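Local coordinates for tail fiber protein (Acinetobacter phage AM24, PDB 5W5P) that probably recognises and degrades the capsular polysaccharide of its Acinetobacter host as a trimeric tailspike, at residues A[419-429]-A[439-448]. Sequence-based numbering, arbitrary orientation.
Sequences WSEGQVVTQFG and RHQAPKLHTE
His440 turns the edge of its imidazole to the face of Trp419 where the last coil of the parallel beta-helix, with strand 427-428, meets the loop that leads to the antiparallel domain. This is the tightly packed part of the contact. His440 CD2 sits over the indole, 3.6 Å from Trp419 CE2, with the ring planes at 55°, while Val424 covers the opposite indole face and the methyl of Ala442 fits against the indole edge. A histidine suits this place because its polar atoms are used as well: ND1 and NE2 bond to Ala437 and Met418. Trp419 adds an N-H, given to a water that also accepts the N-H of Val424 and donates to His440 O.

Toward solvent the packing thins. Glu421 CB meets Gln441 CG, 3.9 Å away, but Glu421 is exposed and its carboxylate turns away from the 439-448 segment. The type II turn from Ser420 to Gln423 presents the N-H of Gly422, whose positive phi favours glycine, to His440 O at 2.8 Å.

Further along, Pro443, which has no N-H to satisfy, lies against Val425 O, and Pro443 O accepts from Gln427 NE2 at 3.1 Å and lies close to the plane of the Gln427 amide. Gln427 reaches it through a bend at chi2 (90°). Leu445 lies beside Phe428, near Thr426 of the third subunit. Glu448, extended beyond CG, forms a salt bridge from OE1 to Lys444 NZ, 3.6 Å away, and accepts the N-H of Gly429 on OE2, with Gly429 N 3.0 Å away and the bond nearly straight at 174°.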
loop_
_atom_site.group_PDB
_atom_site.type_symbol
_atom_site.label_atom_id
_atom_site.label_comp_id
_atom_site.label_asym_id
_atom_site.label_seq_id
_atom_site.Cartn_x
_atom_site.Cartn_y
_atom_site.Cartn_z
ATOM N N TRP A 419 10.627 -1.720 -18.946
ATOM C CA TRP A 419 11.145 -0.367 -18.798
ATOM C C TRP A 419 12.146 -0.087 -19.913
ATOM O O TRP A 419 12.617 -0.998 -20.599
ATOM C CB TRP A 419 11.781 -0.159 -17.416
ATOM C CG TRP A 419 12.945 -1.062 -17.124
ATOM C CD1 TRP A 419 14.228 -0.912 -17.566
ATOM C CD2 TRP A 419 12.935 -2.249 -16.321
ATOM N NE1 TRP A 419 15.013 -1.929 -17.088
ATOM C CE2 TRP A 419 14.244 -2.765 -16.322
ATOM C CE3 TRP A 419 11.946 -2.925 -15.603
ATOM C CZ2 TRP A 419 14.590 -3.926 -15.635
ATOM C CZ3 TRP A 419 12.290 -4.078 -14.925
ATOM C CH2 TRP A 419 13.601 -4.564 -14.943
ATOM N N SER A 420 12.456 1.197 -20.092
ATOM C CA SER A 420 13.448 1.597 -21.083
ATOM C C SER A 420 14.789 0.944 -20.777
ATOM O O SER A 420 15.275 1.000 -19.643
ATOM C CB SER A 420 13.598 3.119 -21.104
ATOM O OG SER A 420 12.393 3.760 -21.474
ATOM N N GLU A 421 15.387 0.328 -21.795
ATOM C CA GLU A 421 16.615 -0.431 -21.600
ATOM C C GLU A 421 17.711 0.449 -21.009
ATOM O O GLU A 421 17.876 1.611 -21.393
ATOM C CB GLU A 421 17.083 -1.041 -22.925
ATOM C CG GLU A 421 17.375 -0.020 -24.020
ATOM C CD GLU A 421 16.292 0.034 -25.089
ATOM O OE1 GLU A 421 16.572 -0.379 -26.237
ATOM O OE2 GLU A 421 15.165 0.490 -24.782
ATOM N N GLY A 422 18.444 -0.111 -20.045
ATOM C CA GLY A 422 19.591 0.540 -19.448
ATOM C C GLY A 422 19.290 1.658 -18.474
ATOM O O GLY A 422 20.233 2.263 -17.954
ATOM N N GLN A 423 18.022 1.953 -18.201
ATOM C CA GLN A 423 17.658 3.079 -17.351
ATOM C C GLN A 423 17.325 2.667 -15.924
ATOM O O GLN A 423 16.993 3.530 -15.106
ATOM C CB GLN A 423 16.473 3.835 -17.957
ATOM C CG GLN A 423 16.681 4.261 -19.396
ATOM C CD GLN A 423 18.006 4.967 -19.613
ATOM O OE1 GLN A 423 18.213 6.086 -19.142
ATOM N NE2 GLN A 423 18.910 4.316 -20.341
ATOM N N VAL A 424 17.399 1.376 -15.611
ATOM C CA VAL A 424 17.100 0.852 -14.286
ATOM C C VAL A 424 18.338 0.143 -13.765
ATOM O O VAL A 424 19.005 -0.594 -14.502
ATOM C CB VAL A 424 15.891 -0.106 -14.310
ATOM C CG1 VAL A 424 15.828 -0.925 -13.029
ATOM C CG2 VAL A 424 14.606 0.674 -14.514
ATOM N N VAL A 425 18.646 0.368 -12.491
ATOM C CA VAL A 425 19.831 -0.188 -11.864
ATOM C C VAL A 425 19.490 -1.339 -10.920
ATOM O O VAL A 425 20.181 -2.361 -10.919
ATOM C CB VAL A 425 20.626 0.921 -11.141
ATOM C CG1 VAL A 425 21.413 0.358 -9.995
ATOM C CG2 VAL A 425 21.565 1.607 -12.130
ATOM N N THR A 426 18.428 -1.213 -10.130
ATOM C CA THR A 426 18.052 -2.230 -9.154
ATOM C C THR A 426 16.682 -2.793 -9.499
ATOM O O THR A 426 15.712 -2.039 -9.626
ATOM C CB THR A 426 18.030 -1.661 -7.728
ATOM O OG1 THR A 426 19.286 -1.030 -7.435
ATOM C CG2 THR A 426 17.769 -2.769 -6.715
ATOM N N GLN A 427 16.603 -4.115 -9.630
ATOM C CA GLN A 427 15.344 -4.785 -9.924
ATOM C C GLN A 427 15.480 -6.270 -9.607
ATOM O O GLN A 427 16.489 -6.894 -9.952
ATOM C CB GLN A 427 14.936 -4.584 -11.389
ATOM C CG GLN A 427 15.975 -5.041 -12.399
ATOM C CD GLN A 427 15.790 -6.495 -12.795
ATOM O OE1 GLN A 427 14.664 -7.001 -12.835
ATOM N NE2 GLN A 427 16.897 -7.182 -13.072
ATOM N N PHE A 428 14.461 -6.829 -8.955
ATOM C CA PHE A 428 14.454 -8.253 -8.648
ATOM C C PHE A 428 13.013 -8.730 -8.523
ATOM O O PHE A 428 12.090 -7.937 -8.314
ATOM C CB PHE A 428 15.240 -8.565 -7.368
ATOM C CG PHE A 428 14.738 -7.835 -6.150
ATOM C CD1 PHE A 428 13.706 -8.358 -5.383
ATOM C CD2 PHE A 428 15.301 -6.627 -5.773
ATOM C CE1 PHE A 428 13.241 -7.683 -4.261
ATOM C CE2 PHE A 428 14.844 -5.951 -4.656
ATOM C CZ PHE A 428 13.810 -6.480 -3.899
ATOM N N GLY A 429 12.836 -10.044 -8.664
ATOM C CA GLY A 429 11.528 -10.651 -8.525
ATOM C C GLY A 429 10.565 -10.406 -9.664
ATOM O O GLY A 429 9.396 -10.792 -9.558
ATOM N N ARG A 439 17.369 -8.377 -21.960
ATOM C CA ARG A 439 17.038 -7.339 -22.930
ATOM C C ARG A 439 16.891 -5.959 -22.293
ATOM O O ARG A 439 17.037 -4.942 -22.985
ATOM C CB ARG A 439 15.755 -7.764 -23.657
ATOM C CG ARG A 439 14.878 -6.660 -24.215
ATOM C CD ARG A 439 13.540 -7.221 -24.658
ATOM N NE ARG A 439 13.684 -8.475 -25.394
ATOM C CZ ARG A 439 12.683 -9.311 -25.654
ATOM N NH1 ARG A 439 11.451 -9.034 -25.245
ATOM N NH2 ARG A 439 12.910 -10.426 -26.329
ATOM N N HIS A 440 16.627 -5.895 -20.990
ATOM C CA HIS A 440 16.484 -4.615 -20.310
ATOM C C HIS A 440 17.817 -3.947 -20.001
ATOM O O HIS A 440 17.819 -2.786 -19.574
ATOM C CB HIS A 440 15.682 -4.800 -19.018
ATOM C CG HIS A 440 14.286 -5.291 -19.247
ATOM N ND1 HIS A 440 14.009 -6.564 -19.699
ATOM C CD2 HIS A 440 13.091 -4.668 -19.115
ATOM C CE1 HIS A 440 12.702 -6.707 -19.827
ATOM N NE2 HIS A 440 12.122 -5.573 -19.476
ATOM N N GLN A 441 18.936 -4.646 -20.217
ATOM C CA GLN A 441 20.280 -4.139 -19.913
ATOM C C GLN A 441 20.392 -3.691 -18.458
ATOM O O GLN A 441 20.979 -2.652 -18.153
ATOM C CB GLN A 441 20.680 -3.000 -20.856
ATOM C CG GLN A 441 20.290 -3.199 -22.304
ATOM C CD GLN A 441 20.920 -4.427 -22.909
ATOM O OE1 GLN A 441 22.066 -4.759 -22.609
ATOM N NE2 GLN A 441 20.175 -5.111 -23.772
ATOM N N ALA A 442 19.818 -4.472 -17.553
ATOM C CA ALA A 442 19.828 -4.077 -16.156
ATOM C C ALA A 442 20.654 -5.055 -15.325
ATOM O O ALA A 442 20.757 -6.237 -15.667
ATOM C CB ALA A 442 18.404 -4.003 -15.591
ATOM N N PRO A 443 21.262 -4.594 -14.233
ATOM C CA PRO A 443 21.989 -5.520 -13.358
ATOM C C PRO A 443 21.066 -6.590 -12.793
ATOM O O PRO A 443 19.870 -6.372 -12.591
ATOM C CB PRO A 443 22.536 -4.610 -12.247
ATOM C CG PRO A 443 22.566 -3.242 -12.851
ATOM C CD PRO A 443 21.392 -3.193 -13.789
ATOM N N LYS A 444 21.639 -7.765 -12.556
ATOM C CA LYS A 444 20.948 -8.876 -11.916
ATOM C C LYS A 444 21.467 -9.010 -10.491
ATOM O O LYS A 444 22.679 -9.127 -10.282
ATOM C CB LYS A 444 21.160 -10.179 -12.694
ATOM C CG LYS A 444 20.580 -11.414 -12.012
ATOM C CD LYS A 444 21.058 -12.713 -12.657
ATOM C CE LYS A 444 20.124 -13.162 -13.772
ATOM N NZ LYS A 444 18.790 -13.582 -13.236
ATOM N N LEU A 445 20.556 -8.969 -9.518
ATOM C CA LEU A 445 20.948 -9.093 -8.118
ATOM C C LEU A 445 21.663 -10.418 -7.881
ATOM O O LEU A 445 21.313 -11.442 -8.476
ATOM C CB LEU A 445 19.718 -8.979 -7.213
ATOM C CG LEU A 445 19.945 -8.523 -5.767
ATOM C CD1 LEU A 445 20.600 -7.153 -5.724
ATOM C CD2 LEU A 445 18.636 -8.517 -4.984
ATOM N N HIS A 446 22.675 -10.396 -7.005
ATOM C CA HIS A 446 23.506 -11.582 -6.800
ATOM C C HIS A 446 22.707 -12.747 -6.236
ATOM O O HIS A 446 23.077 -13.909 -6.444
ATOM C CB HIS A 446 24.691 -11.259 -5.882
ATOM C CG HIS A 446 24.322 -11.087 -4.441
ATOM N ND1 HIS A 446 24.145 -12.153 -3.585
ATOM C CD2 HIS A 446 24.120 -9.972 -3.700
ATOM C CE1 HIS A 446 23.837 -11.703 -2.382
ATOM N NE2 HIS A 446 23.817 -10.382 -2.425
ATOM N N THR A 447 21.613 -12.455 -5.527
ATOM C CA THR A 447 20.775 -13.513 -4.970
ATOM C C THR A 447 20.171 -14.385 -6.065
ATOM O O THR A 447 20.071 -15.606 -5.910
ATOM C CB THR A 447 19.672 -12.900 -4.112
ATOM O OG1 THR A 447 18.960 -11.930 -4.889
ATOM C CG2 THR A 447 20.266 -12.221 -2.885
ATOM N N GLU A 448 19.757 -13.775 -7.179
ATOM C CA GLU A 448 19.199 -14.537 -8.292
ATOM C C GLU A 448 20.261 -15.360 -9.015
ATOM O O GLU A 448 19.915 -16.259 -9.789
ATOM C CB GLU A 448 18.492 -13.587 -9.261
ATOM C CG GLU A 448 17.363 -12.786 -8.596
ATOM C CD GLU A 448 16.455 -12.075 -9.584
ATOM O OE1 GLU A 448 16.842 -11.903 -10.761
ATOM O OE2 GLU A 448 15.343 -11.687 -9.177
HETATM O O HOH W 1 18.035 -1.135 -16.923
HETATM O O HOH W 2 19.161 -4.953 -10.461
HETATM O O HOH W 3 17.928 -9.180 -10.431
#